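PDB 3NWP: 6-phosphogluconolactonase from Shewanella baltica, which probably hydrolyses 6-phosphogluconolactone to 6-phosphogluconate, a step of the oxidative pentose phosphate pathway. Local coordinates for residues A[46-51]-A[192-197]; A[86-91]-A[100-105]; A[107-112]-A[116-121]; A[153-158]-A[162-167]; A[199-204]-A[212-217]. All blocks are in the same frame, centred on the assembly; numbering follows the deposited sequence. Where two conformers were deposited one is given.

From the N terminus, segment 46-51 opens contact 1, which closes only at 192-197, with 140 residues between. Nested inside this loop, in series, lie three short closures. Contact 2 returns helix 84-91 to strand 101-102, contact 3 folds the loop 107-112 against helix 112-122, and contact 4 joins helix 153-158 to strand 163-166. Contact 5 follows contact 1 and ties helix 196-206 to the loop before helix 217-220; no closures cross. Leu50 packs on Leu87 and His91 between contacts 1 and 2, Cys163 joins 3 to 4, and Leu193 meets Tyr202 between 1 and 5. Contacts 1 and 4 lie on opposite sides of the chain's centre.

Contact 1 (A[46-51]-A[192-197]); sequences GSTPLK and HLVGEQ
Thr48 and Val194 mark the closest backbone approach, with Thr48 CA 7.2 Å from Val194 CA, a spacing at which side chains and not main-chain bonds make the contact. The contact is carried by a CH-pi interaction: Thr48 CG2 stands 3.5 Å from the centroid of the His192 ring and only 5° off its normal, which puts the methyl squarely over one face. Thr48 holds CG2 anti to its own backbone N (chi1 -68°, measured to OG1), and the same rotation turns the hydroxyl the other way, to a water 3.0 Å from Thr48 OG1. That water accepts from the backbone, 3.1 Å from Val194 N. Val194 CG2 adds a looser apolar touch, 4.1 Å from Thr48 CG2. His192 ND1 is buried here and finds no partner in the model. The His192 side chain also packs against Leu17 and Leu21 of helix 14-36. The type I turn from Ser47 to Leu50 leads into helix 50-58 after strand 39-43, and Gly46 has backbone angles (phi 91°) that would jam a CB against the preceding carbonyl. Such a glycine-bearing strand-to-helix loop beside a parallel strand is consistent with the Rossmann-like fold of this family.

Contact 2 (A[86-91]-A[100-105]); sequences RLVREH and AKFRGL
Arg89 NE, held in a salt bridge to Glu85 OE2 on its own helix, belongs to the guanidinium that meets Phe102 across the contact. The two residues join the helix and second strand of a beta-alpha-beta unit made of strand 66-74, helix 84-91 and strand 101-102. No hydrogen bond crosses between the segments; the contact is packing of a guanidinium and a methyl on an aromatic ring. The guanidinium of Arg89 presents a face to the ring of Phe102, which answers with its edge: the two planes are 83° apart, and Arg89 NH2 is 3.6 Å from Phe102 CD2. Because the cation is at the ring's rim and not over its pi face, this is not a cation-pi stack. Phe102 reaches the helix with CG anti to the backbone N (chi1 173°). A serine at Phe102 would probably leave the Arg89 guanidinium without its aromatic edge and open a gap beside Val88. Away from the Phe102 ring, Arg86 is held by NE to Ala80 O and NH2 to Asp81 O; its salt bridge, Arg86 NH1 to Glu90 OE1 at 2.9 Å, holds in the conformer of Glu90 given and is less certain for that reason. Val88 packs on Phe53 and Leu70, and its own touch on the ring is a methyl approaching obliquely, Val88 CG1 3.8 Å from Phe102 CE1.

Contact 3 (A[107-112]-A[116-121]); sequences NMFSTA and ADMAAE
Asn107 crosses the chain of Met118, a selenomethionine, obliquely, ND2 at CB and CG, its own CB and CG beside SE, while Phe109 meets the end of the same chain with its ring edge. An Asx turn sets this up: Phe109 N donates to Asn107 OD1 over 3.1 Å, at an N-H...O angle of 148°. In Asn107, chi1 57° puts CG between the backbone N and the carbonyl carbon, and chi2 47° then turns OD1 to the loop and ND2 to the helix. There Asn107 ND2 is hydrogen-bonded to Gly115 O and rests 3.6 Å from Met118 CG. Both amide ends are thus used, which should fix the flip of the group. Met118 extends from the helix and bends only at its last torsion, bringing the methyl round to Phe109. The result is a Met-aromatic contact at the edge: Met118 SE is 5.1 Å from the centroid of the Phe109 ring. An alanine in place of Asn107 would probably leave Phe109 N and Gly115 O without their side-chain mate and uncover the flank of Met118. Thr111, the N-cap residue of helix 112-122, has its hydroxyl on Ala114 N. At the ring's rim, Met118 CE comes within 3.8 Å of Phe109 CE2.

Contact 4 (A[153-158]-A[162-167]); sequences LENALT and LCVATN
Ala156 and Val164 are where the two backbones come nearest, their CA atoms 6.4 Å apart, as short helix 153-158 and strand 163-166 run almost antiparallel: the axes are 168° apart in direction and 8.5 Å at closest approach. Val164 does most of the touching, with its two methyls shared between neighbouring helix residues. With chi1 -62°, measured to CG1, CG2 falls between the backbone N and the carbonyl carbon, from where Val164 CG2 meets Ala156 CA at 3.9 Å and the Ala156 methyl at nearly the same range. The other branch leans on an amide: Val164 CG1 is 3.6 Å from Asn155 ND2. Asn155 ND2 also donates to a water 2.8 Å away, which in turn donates to Ala165 O at 2.7 Å. No direct hydrogen bond joins the segments, so this water is a polar bridge between them. The helix-loop-strand unit packs its helix over one face of the strand, and the strand itself pairs antiparallel with 175-178, through backbone hydrogen bonds of Val164 with Thr177 and Thr166 with Arg175. On the opposite face, Cys163 and Ala165 touch helix 112-122. Further along, Thr166 CG2 makes a loose contact, 4.4 Å from Ala156 CB, while its hydroxyl is bonded to Ser145 O. Within the helix, Thr158 OG1 donates to Glu154 O over 2.6 Å, approaching from above the carbonyl plane.

Contact 5 (A[199-204]-A[212-217]); sequences LSVYRQ and HAMPIR
Arg217 and Gln204 supply the polar link: Arg217 NH2 donates to the main-chain oxygen of Gln204, NH2 to O 3.0 Å, with an N-H...O angle of 157°. The oxygen lies in the guanidinium plane, but the donor comes from above the carbonyl plane, 38° out of it, so the bond is not aimed at a lone pair. Arg217 stretches from CG to NE to arrive there, and its other nitrogens are held too, NE by Ala205 O and NH1 by Asp210 O. Three main-chain oxygens therefore grip one buried guanidinium, and its positive charge near the C-terminal end of helix 196-206 would probably be favourable to the helix dipole. Here the loop after that helix folds back on it: a type I turn from Met214 to Arg217, with Arg217 N 2.9 Å from Met214 O, brings both side chains to the helix ahead of helix 217-220. The apolar part belongs to Met214, a selenomethionine. Its chain bends at the last torsion (chi3 77°), swinging the methyl against Val201, where Met214 CE is 3.6 Å from both Val201 CG1 and Val201 O. The selenium sits beside Gln204, with Met214 SE 4.0 Å from Gln204 C. It also lies over one face of the Arg217 guanidinium, 3.5 Å above the plane and toward the rim. Val201 packs on Met137 as well.

Contact 1 (A[46-51]-A[192-197])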
# COMPACT_ATOMS: atom_id res chain seq x y z
N GLY A 46 -1.51 6.09 -7.14
CA GLY A 46 -2.62 7.03 -7.29
C GLY A 46 -2.17 8.47 -6.99
O GLY A 46 -1.03 8.72 -6.62
N SER A 47 -3.13 9.39 -7.11
CA SER A 47 -2.87 10.80 -6.82
C SER A 47 -2.88 11.10 -5.33
O SER A 47 -2.19 12.03 -4.88
CB SER A 47 -3.89 11.69 -7.54
OG SER A 47 -5.21 11.31 -7.20
N THR A 48 -3.61 10.31 -4.53
CA THR A 48 -3.76 10.64 -3.10
C THR A 48 -2.39 10.86 -2.39
O THR A 48 -2.26 11.82 -1.64
CB THR A 48 -4.66 9.63 -2.34
OG1 THR A 48 -6.00 9.78 -2.83
CG2 THR A 48 -4.70 9.87 -0.79
N PRO A 49 -1.42 9.96 -2.57
CA PRO A 49 -0.20 10.06 -1.76
C PRO A 49 0.88 10.96 -2.24
O PRO A 49 1.94 10.99 -1.60
CB PRO A 49 0.36 8.61 -1.76
CG PRO A 49 -0.08 8.04 -3.00
CD PRO A 49 -1.47 8.66 -3.29
N LEU A 50 0.70 11.68 -3.37
CA LEU A 50 1.88 12.36 -3.97
C LEU A 50 2.50 13.42 -3.05
O LEU A 50 3.74 13.48 -2.92
CB LEU A 50 1.54 12.95 -5.33
CG LEU A 50 1.11 11.85 -6.32
CD1 LEU A 50 1.00 12.49 -7.69
CD2 LEU A 50 2.01 10.59 -6.35
N LYS A 51 1.68 14.25 -2.41
CA LYS A 51 2.22 15.23 -1.48
C LYS A 51 2.86 14.54 -0.26
O LYS A 51 3.97 14.92 0.14
CB LYS A 51 1.18 16.26 -1.05
CG LYS A 51 0.81 17.26 -2.18
CD LYS A 51 1.96 18.21 -2.47
CE LYS A 51 1.71 19.05 -3.73
N HIS A 192 -4.95 5.84 3.95
CA HIS A 192 -4.92 7.25 3.66
C HIS A 192 -6.08 7.53 2.74
O HIS A 192 -6.09 7.10 1.56
CB HIS A 192 -3.59 7.56 3.03
CG HIS A 192 -3.39 8.99 2.64
ND1 HIS A 192 -2.23 9.40 2.00
CD2 HIS A 192 -4.13 10.10 2.87
CE1 HIS A 192 -2.32 10.71 1.80
NE2 HIS A 192 -3.45 11.16 2.32
N LEU A 193 -7.05 8.27 3.25
CA LEU A 193 -8.26 8.62 2.52
C LEU A 193 -8.47 10.14 2.46
O LEU A 193 -8.18 10.85 3.42
CB LEU A 193 -9.49 8.03 3.21
CG LEU A 193 -9.51 6.55 3.53
CD1 LEU A 193 -10.79 6.18 4.28
CD2 LEU A 193 -9.39 5.77 2.20
N VAL A 194 -8.99 10.66 1.33
CA VAL A 194 -9.34 12.05 1.20
C VAL A 194 -10.73 12.20 0.57
O VAL A 194 -10.99 11.57 -0.48
CB VAL A 194 -8.28 12.84 0.39
CG1 VAL A 194 -8.70 14.34 0.17
CG2 VAL A 194 -6.93 12.75 1.10
N GLY A 195 -11.53 13.09 1.15
CA GLY A 195 -12.79 13.54 0.55
C GLY A 195 -14.03 12.88 1.07
O GLY A 195 -13.98 11.80 1.66
N GLU A 196 -15.15 13.54 0.87
CA GLU A 196 -16.42 13.06 1.42
C GLU A 196 -16.85 11.73 0.81
O GLU A 196 -17.39 10.87 1.52
CB GLU A 196 -17.50 14.13 1.26
CG GLU A 196 -17.41 15.21 2.31
N GLN A 197 -16.60 11.53 -0.48
CA GLN A 197 -16.94 10.25 -1.10
C GLN A 197 -16.20 9.07 -0.46
O GLN A 197 -16.80 8.04 -0.12
CB GLN A 197 -16.73 10.22 -2.63
CG GLN A 197 -17.08 8.86 -3.22
CD GLN A 197 -17.20 8.87 -4.73
OE1 GLN A 197 -16.75 9.82 -5.38
NE2 GLN A 197 -17.78 7.82 -5.30
O HOH W 1 -8.46 9.07 -1.30

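Contact 2 (A[86-91]-A[100-105])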
# COMPACT_ATOMS: atom_id res chain seq x y z
N ARG A 86 6.55 4.65 -11.55
CA ARG A 86 6.89 5.97 -12.06
C ARG A 86 6.57 7.09 -11.04
O ARG A 86 7.39 7.98 -10.82
CB ARG A 86 6.15 6.24 -13.33
CG ARG A 86 6.38 7.66 -13.90
CD ARG A 86 5.53 7.98 -15.13
NE ARG A 86 4.08 8.13 -14.85
CZ ARG A 86 3.50 9.22 -14.36
NH1 ARG A 86 4.21 10.28 -14.00
NH2 ARG A 86 2.19 9.25 -14.19
N LEU A 87 5.37 7.01 -10.44
CA LEU A 87 4.98 8.01 -9.44
C LEU A 87 5.89 7.98 -8.20
O LEU A 87 6.29 9.04 -7.68
CB LEU A 87 3.50 7.83 -9.03
CG LEU A 87 2.42 8.12 -10.05
CD1 LEU A 87 1.06 7.81 -9.39
CD2 LEU A 87 2.46 9.56 -10.53
N VAL A 88 6.25 6.79 -7.73
CA VAL A 88 7.10 6.63 -6.58
C VAL A 88 8.51 7.19 -6.88
O VAL A 88 9.11 7.91 -6.06
CB VAL A 88 7.12 5.15 -6.09
CG1 VAL A 88 8.21 4.96 -5.05
CG2 VAL A 88 5.73 4.78 -5.57
N ARG A 89 9.02 6.91 -8.07
CA ARG A 89 10.35 7.40 -8.39
C ARG A 89 10.33 8.93 -8.54
O ARG A 89 11.32 9.59 -8.15
CB ARG A 89 10.87 6.73 -9.66
CG ARG A 89 11.25 5.25 -9.49
CD ARG A 89 11.91 4.68 -10.74
NE ARG A 89 12.25 3.28 -10.60
CZ ARG A 89 13.26 2.80 -9.90
NH1 ARG A 89 14.12 3.59 -9.25
NH2 ARG A 89 13.44 1.49 -9.87
N GLU A 90 9.27 9.48 -9.10
CA GLU A 90 9.25 10.92 -9.29
C GLU A 90 9.14 11.67 -7.99
O GLU A 90 9.83 12.71 -7.81
CB GLU A 90 8.12 11.37 -10.22
CG GLU A 90 8.29 10.90 -11.66
CD GLU A 90 7.24 11.46 -12.64
OE1 GLU A 90 7.06 10.87 -13.74
OE2 GLU A 90 6.60 12.49 -12.30
N HIS A 91 8.28 11.18 -7.08
CA HIS A 91 7.89 11.93 -5.91
C HIS A 91 8.49 11.48 -4.58
O HIS A 91 8.69 12.33 -3.71
CB HIS A 91 6.37 11.96 -5.77
CG HIS A 91 5.69 12.59 -6.94
ND1 HIS A 91 5.62 13.97 -7.10
CD2 HIS A 91 5.09 12.05 -8.03
CE1 HIS A 91 4.99 14.24 -8.24
NE2 HIS A 91 4.67 13.10 -8.82
N ALA A 100 17.16 5.62 -0.23
CA ALA A 100 16.48 4.37 0.06
C ALA A 100 16.67 3.31 -1.00
O ALA A 100 17.09 3.60 -2.13
CB ALA A 100 15.00 4.64 0.30
N LYS A 101 16.36 2.07 -0.62
CA LYS A 101 16.51 0.91 -1.51
C LYS A 101 15.16 0.41 -2.03
O LYS A 101 14.50 -0.40 -1.40
CB LYS A 101 17.17 -0.25 -0.74
CG LYS A 101 18.64 -0.07 -0.37
CD LYS A 101 19.17 -1.25 0.49
CE LYS A 101 20.71 -1.30 0.55
NZ LYS A 101 21.31 -0.01 1.01
N PHE A 102 14.77 0.88 -3.21
CA PHE A 102 13.46 0.65 -3.82
C PHE A 102 13.51 -0.54 -4.78
O PHE A 102 14.46 -0.68 -5.57
CB PHE A 102 12.99 1.88 -4.58
CG PHE A 102 11.73 1.66 -5.35
CD1 PHE A 102 10.51 1.63 -4.71
CD2 PHE A 102 11.74 1.43 -6.71
CE1 PHE A 102 9.33 1.39 -5.40
CE2 PHE A 102 10.54 1.19 -7.41
CZ PHE A 102 9.35 1.21 -6.78
N ARG A 103 12.49 -1.40 -4.73
CA ARG A 103 12.29 -2.43 -5.74
C ARG A 103 10.86 -2.39 -6.23
O ARG A 103 9.94 -2.45 -5.41
CB ARG A 103 12.56 -3.80 -5.14
CG ARG A 103 12.52 -4.92 -6.21
CD ARG A 103 13.86 -5.13 -6.83
NE ARG A 103 14.71 -5.86 -5.91
CZ ARG A 103 15.98 -6.18 -6.15
NH1 ARG A 103 16.57 -5.80 -7.28
NH2 ARG A 103 16.66 -6.86 -5.23
N GLY A 104 10.65 -2.21 -7.54
CA GLY A 104 9.32 -2.25 -8.08
C GLY A 104 8.88 -3.69 -8.30
O GLY A 104 9.58 -4.64 -7.93
N LEU A 105 7.71 -3.81 -8.89
CA LEU A 105 7.12 -5.11 -9.21
C LEU A 105 7.15 -5.44 -10.70
O LEU A 105 7.14 -6.62 -11.05
CB LEU A 105 5.70 -5.18 -8.71
CG LEU A 105 5.50 -4.92 -7.21
CD1 LEU A 105 4.03 -4.93 -6.76
CD2 LEU A 105 6.20 -5.96 -6.39

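Contact 3 (A[107-112]-A[116-121])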
# COMPACT_ATOMS: atom_id res chain seq x y z
N ASN A 107 8.40 -6.34 -14.30
CA ASN A 107 9.62 -6.93 -14.88
C ASN A 107 9.37 -7.21 -16.36
O ASN A 107 8.31 -6.86 -16.89
CB ASN A 107 10.07 -8.19 -14.11
CG ASN A 107 8.99 -9.23 -14.06
OD1 ASN A 107 8.36 -9.57 -15.10
ND2 ASN A 107 8.74 -9.75 -12.84
N MSE A 108 10.37 -7.82 -17.03
CA MSE A 108 10.29 -7.94 -18.48
C MSE A 108 9.23 -8.90 -19.04
O MSE A 108 8.92 -8.85 -20.24
CB MSE A 108 11.67 -8.25 -19.08
CG MSE A 108 12.60 -7.02 -19.08
SE MSE A 108 11.89 -5.46 -20.10
CE MSE A 108 11.72 -6.28 -21.87
N PHE A 109 8.65 -9.74 -18.18
CA PHE A 109 7.61 -10.66 -18.64
C PHE A 109 6.43 -9.89 -19.21
O PHE A 109 6.14 -8.77 -18.79
CB PHE A 109 7.20 -11.65 -17.54
CG PHE A 109 8.19 -12.74 -17.29
CD1 PHE A 109 8.22 -13.87 -18.11
CD2 PHE A 109 9.07 -12.68 -16.24
CE1 PHE A 109 9.13 -14.89 -17.84
CE2 PHE A 109 9.94 -13.70 -15.95
CZ PHE A 109 10.00 -14.82 -16.78
N SER A 110 5.76 -10.48 -20.22
CA SER A 110 4.77 -9.75 -20.98
C SER A 110 3.41 -9.62 -20.28
O SER A 110 2.61 -8.76 -20.65
CB SER A 110 4.57 -10.37 -22.37
OG SER A 110 3.99 -11.64 -22.25
N THR A 111 3.17 -10.48 -19.28
CA THR A 111 1.96 -10.39 -18.44
C THR A 111 2.29 -10.55 -16.97
O THR A 111 3.29 -11.13 -16.60
CB THR A 111 0.94 -11.49 -18.77
OG1 THR A 111 1.51 -12.77 -18.49
CG2 THR A 111 0.52 -11.38 -20.28
N ALA A 112 1.39 -10.06 -16.11
CA ALA A 112 1.57 -10.18 -14.68
C ALA A 112 1.62 -11.65 -14.26
O ALA A 112 2.36 -12.01 -13.36
CB ALA A 112 0.43 -9.42 -13.94
N ALA A 116 4.86 -12.84 -12.14
CA ALA A 116 4.58 -12.84 -10.70
C ALA A 116 5.62 -13.56 -9.88
O ALA A 116 5.98 -13.13 -8.79
CB ALA A 116 3.19 -13.38 -10.42
N ASP A 117 6.11 -14.71 -10.38
CA ASP A 117 7.01 -15.50 -9.61
C ASP A 117 8.36 -14.77 -9.42
O ASP A 117 8.92 -14.78 -8.33
CB ASP A 117 7.26 -16.84 -10.28
CG ASP A 117 7.79 -17.88 -9.29
OD1 ASP A 117 7.13 -18.16 -8.26
OD2 ASP A 117 8.90 -18.37 -9.57
N MSE A 118 8.83 -14.12 -10.49
CA MSE A 118 10.06 -13.33 -10.45
C MSE A 118 9.89 -12.15 -9.50
O MSE A 118 10.79 -11.80 -8.73
CB MSE A 118 10.43 -12.84 -11.84
CG MSE A 118 11.52 -11.78 -11.88
SE MSE A 118 12.13 -11.38 -13.66
CE MSE A 118 13.09 -13.03 -13.97
N ALA A 119 8.72 -11.50 -9.57
CA ALA A 119 8.41 -10.41 -8.64
C ALA A 119 8.46 -10.91 -7.18
O ALA A 119 9.07 -10.24 -6.35
CB ALA A 119 7.05 -9.74 -8.98
N ALA A 120 7.84 -12.06 -6.87
CA ALA A 120 7.79 -12.60 -5.49
C ALA A 120 9.22 -12.89 -5.03
O ALA A 120 9.60 -12.52 -3.89
CB ALA A 120 6.84 -13.84 -5.40
N GLU A 121 10.06 -13.48 -5.89
CA GLU A 121 11.45 -13.80 -5.51
C GLU A 121 12.31 -12.56 -5.32
O GLU A 121 13.30 -12.55 -4.58
CB GLU A 121 12.09 -14.72 -6.56
CG GLU A 121 13.57 -15.02 -6.32

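Contact 4 (A[153-158]-A[162-167])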
# COMPACT_ATOMS: atom_id res chain seq x y z
N LEU A 153 -9.45 -12.72 -6.96
CA LEU A 153 -9.55 -12.16 -5.59
C LEU A 153 -9.31 -13.22 -4.50
O LEU A 153 -8.51 -12.98 -3.58
CB LEU A 153 -10.89 -11.49 -5.37
CG LEU A 153 -11.07 -10.89 -3.99
CD1 LEU A 153 -10.04 -9.76 -3.65
CD2 LEU A 153 -12.52 -10.34 -3.87
N GLU A 154 -10.00 -14.37 -4.56
CA GLU A 154 -9.76 -15.39 -3.53
C GLU A 154 -8.30 -15.81 -3.43
O GLU A 154 -7.77 -16.00 -2.32
CB GLU A 154 -10.69 -16.59 -3.77
CG GLU A 154 -10.76 -17.56 -2.58
CD GLU A 154 -11.42 -16.97 -1.29
OE1 GLU A 154 -11.69 -15.76 -1.20
OE2 GLU A 154 -11.66 -17.74 -0.35
N ASN A 155 -7.63 -15.98 -4.58
CA ASN A 155 -6.23 -16.25 -4.58
C ASN A 155 -5.44 -15.13 -3.84
O ASN A 155 -4.60 -15.43 -3.00
CB ASN A 155 -5.66 -16.48 -5.98
CG ASN A 155 -4.27 -17.07 -5.93
OD1 ASN A 155 -4.01 -17.94 -5.09
ND2 ASN A 155 -3.40 -16.62 -6.81
N ALA A 156 -5.69 -13.90 -4.19
CA ALA A 156 -4.99 -12.81 -3.49
C ALA A 156 -5.22 -12.88 -1.99
O ALA A 156 -4.31 -12.58 -1.22
CB ALA A 156 -5.41 -11.48 -4.06
N LEU A 157 -6.44 -13.22 -1.59
CA LEU A 157 -6.82 -13.23 -0.15
C LEU A 157 -6.31 -14.43 0.62
O LEU A 157 -6.31 -14.42 1.84
CB LEU A 157 -8.35 -13.12 -0.02
CG LEU A 157 -8.96 -11.84 -0.57
CD1 LEU A 157 -10.46 -11.93 -0.43
CD2 LEU A 157 -8.36 -10.57 0.16
N THR A 158 -5.93 -15.51 -0.10
CA THR A 158 -5.59 -16.76 0.57
C THR A 158 -4.21 -17.40 0.25
O THR A 158 -3.75 -18.29 1.02
CB THR A 158 -6.71 -17.81 0.37
OG1 THR A 158 -6.83 -18.09 -1.03
CG2 THR A 158 -8.05 -17.29 0.92
N LEU A 162 4.01 -14.09 -1.96
CA LEU A 162 4.06 -12.67 -1.64
C LEU A 162 3.28 -11.79 -2.61
O LEU A 162 2.81 -10.72 -2.22
CB LEU A 162 5.52 -12.18 -1.55
CG LEU A 162 6.30 -12.71 -0.34
CD1 LEU A 162 7.75 -12.18 -0.56
CD2 LEU A 162 5.75 -12.22 1.02
N CYS A 163 3.20 -12.20 -3.88
CA CYS A 163 2.44 -11.42 -4.86
C CYS A 163 1.84 -12.33 -5.91
O CYS A 163 2.36 -13.42 -6.18
CB CYS A 163 3.24 -10.30 -5.42
SG CYS A 163 4.79 -10.77 -6.13
N VAL A 164 0.73 -11.86 -6.46
CA VAL A 164 -0.02 -12.61 -7.45
C VAL A 164 -0.58 -11.67 -8.47
O VAL A 164 -0.69 -10.46 -8.23
CB VAL A 164 -1.14 -13.43 -6.87
CG1 VAL A 164 -0.60 -14.50 -5.89
CG2 VAL A 164 -2.24 -12.58 -6.26
N ALA A 165 -0.95 -12.22 -9.63
CA ALA A 165 -1.59 -11.42 -10.65
C ALA A 165 -3.05 -11.30 -10.40
O ALA A 165 -3.70 -12.22 -9.92
CB ALA A 165 -1.36 -12.04 -12.10
N THR A 166 -3.63 -10.17 -10.77
CA THR A 166 -5.07 -10.02 -10.78
C THR A 166 -5.52 -9.22 -12.01
O THR A 166 -4.74 -8.43 -12.57
CB THR A 166 -5.67 -9.32 -9.49
OG1 THR A 166 -5.34 -7.93 -9.53
CG2 THR A 166 -5.15 -10.00 -8.21
N ASN A 167 -6.76 -9.44 -12.43
CA ASN A 167 -7.28 -8.83 -13.66
C ASN A 167 -8.66 -8.24 -13.40
O ASN A 167 -9.71 -8.87 -13.61
CB ASN A 167 -7.35 -9.94 -14.72
CG ASN A 167 -5.98 -10.36 -15.18
OD1 ASN A 167 -5.30 -9.62 -15.88
ND2 ASN A 167 -5.51 -11.53 -14.68
O HOH W 2 -3.87 -14.71 -8.81

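Contact 5 (A[199-204]-A[212-217])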
# COMPACT_ATOMS: atom_id res chain seq x y z
N LEU A 199 -14.96 8.98 2.49
CA LEU A 199 -15.46 8.77 3.87
C LEU A 199 -16.76 7.94 3.81
O LEU A 199 -16.92 7.00 4.62
CB LEU A 199 -15.71 10.09 4.61
CG LEU A 199 -16.26 9.97 6.03
CD1 LEU A 199 -15.18 9.37 6.89
CD2 LEU A 199 -16.76 11.38 6.48
N SER A 200 -17.64 8.25 2.86
CA SER A 200 -18.88 7.48 2.71
C SER A 200 -18.59 6.00 2.41
O SER A 200 -19.20 5.11 3.00
CB SER A 200 -19.73 8.08 1.58
OG SER A 200 -20.92 7.31 1.40
N VAL A 201 -17.66 5.74 1.50
CA VAL A 201 -17.26 4.37 1.14
C VAL A 201 -16.63 3.64 2.32
O VAL A 201 -16.86 2.48 2.55
CB VAL A 201 -16.37 4.37 -0.13
CG1 VAL A 201 -15.81 2.98 -0.45
CG2 VAL A 201 -17.16 5.01 -1.30
N TYR A 202 -15.78 4.35 3.09
CA TYR A 202 -15.20 3.77 4.32
C TYR A 202 -16.32 3.35 5.31
O TYR A 202 -16.28 2.26 5.87
CB TYR A 202 -14.21 4.76 4.96
CG TYR A 202 -13.79 4.39 6.36
CD1 TYR A 202 -12.93 3.33 6.62
CD2 TYR A 202 -14.20 5.15 7.42
CE1 TYR A 202 -12.54 3.00 7.91
CE2 TYR A 202 -13.83 4.83 8.69
CZ TYR A 202 -13.00 3.75 8.93
OH TYR A 202 -12.66 3.48 10.23
N ARG A 203 -17.29 4.22 5.53
CA ARG A 203 -18.41 3.87 6.40
C ARG A 203 -19.15 2.65 5.85
O ARG A 203 -19.56 1.77 6.62
CB ARG A 203 -19.36 5.08 6.56
CG ARG A 203 -18.72 6.27 7.28
CD ARG A 203 -18.44 6.03 8.70
NE ARG A 203 -19.65 5.68 9.46
CZ ARG A 203 -19.68 5.42 10.76
NH1 ARG A 203 -18.60 5.55 11.53
NH2 ARG A 203 -20.85 5.11 11.31
N GLN A 204 -19.35 2.58 4.53
CA GLN A 204 -19.94 1.37 3.95
C GLN A 204 -19.09 0.15 4.21
O GLN A 204 -19.60 -0.94 4.51
CB GLN A 204 -20.13 1.49 2.44
CG GLN A 204 -21.16 2.49 2.04
CD GLN A 204 -21.27 2.52 0.54
OE1 GLN A 204 -20.50 3.19 -0.13
NE2 GLN A 204 -22.17 1.72 0.00
N HIS A 212 -15.35 -10.20 0.02
CA HIS A 212 -15.52 -10.33 -1.39
C HIS A 212 -16.24 -9.18 -2.01
O HIS A 212 -16.00 -8.86 -3.16
CB HIS A 212 -16.18 -11.70 -1.72
CG HIS A 212 -15.29 -12.86 -1.38
ND1 HIS A 212 -15.37 -13.53 -0.18
CD2 HIS A 212 -14.23 -13.39 -2.04
CE1 HIS A 212 -14.42 -14.46 -0.13
NE2 HIS A 212 -13.73 -14.40 -1.25
N ALA A 213 -17.12 -8.52 -1.26
CA ALA A 213 -17.79 -7.33 -1.77
C ALA A 213 -16.86 -6.08 -1.71
O ALA A 213 -16.84 -5.27 -2.65
CB ALA A 213 -19.08 -7.06 -0.95
N MSE A 214 -16.15 -5.93 -0.61
CA MSE A 214 -15.23 -4.77 -0.40
C MSE A 214 -13.93 -5.27 0.24
O MSE A 214 -13.85 -5.41 1.46
CB MSE A 214 -15.89 -3.71 0.48
CG MSE A 214 -17.12 -3.04 -0.14
SE MSE A 214 -17.92 -1.67 0.86
CE MSE A 214 -16.72 -0.42 0.48
N PRO A 215 -12.91 -5.55 -0.59
CA PRO A 215 -11.71 -6.22 -0.06
C PRO A 215 -10.88 -5.45 1.01
O PRO A 215 -10.16 -6.08 1.78
CB PRO A 215 -10.91 -6.51 -1.33
CG PRO A 215 -11.99 -6.74 -2.38
CD PRO A 215 -12.99 -5.65 -2.06
N ILE A 216 -11.05 -4.13 1.08
CA ILE A 216 -10.49 -3.34 2.17
C ILE A 216 -10.89 -3.93 3.54
O ILE A 216 -10.18 -3.82 4.52
CB ILE A 216 -10.86 -1.85 2.02
CG1 ILE A 216 -10.14 -1.00 3.08
CG2 ILE A 216 -12.38 -1.62 2.22
CD1 ILE A 216 -8.57 -1.03 3.02
N ARG A 217 -12.08 -4.58 3.60
CA ARG A 217 -12.47 -5.21 4.84
C ARG A 217 -11.52 -6.26 5.37
O ARG A 217 -11.50 -6.52 6.56
CB ARG A 217 -13.90 -5.82 4.68
CG ARG A 217 -14.97 -4.76 4.44
CD ARG A 217 -16.27 -5.37 3.92
NE ARG A 217 -17.36 -4.41 3.91
CZ ARG A 217 -18.48 -4.54 3.20
NH1 ARG A 217 -18.61 -5.57 2.36
NH2 ARG A 217 -19.46 -3.63 3.29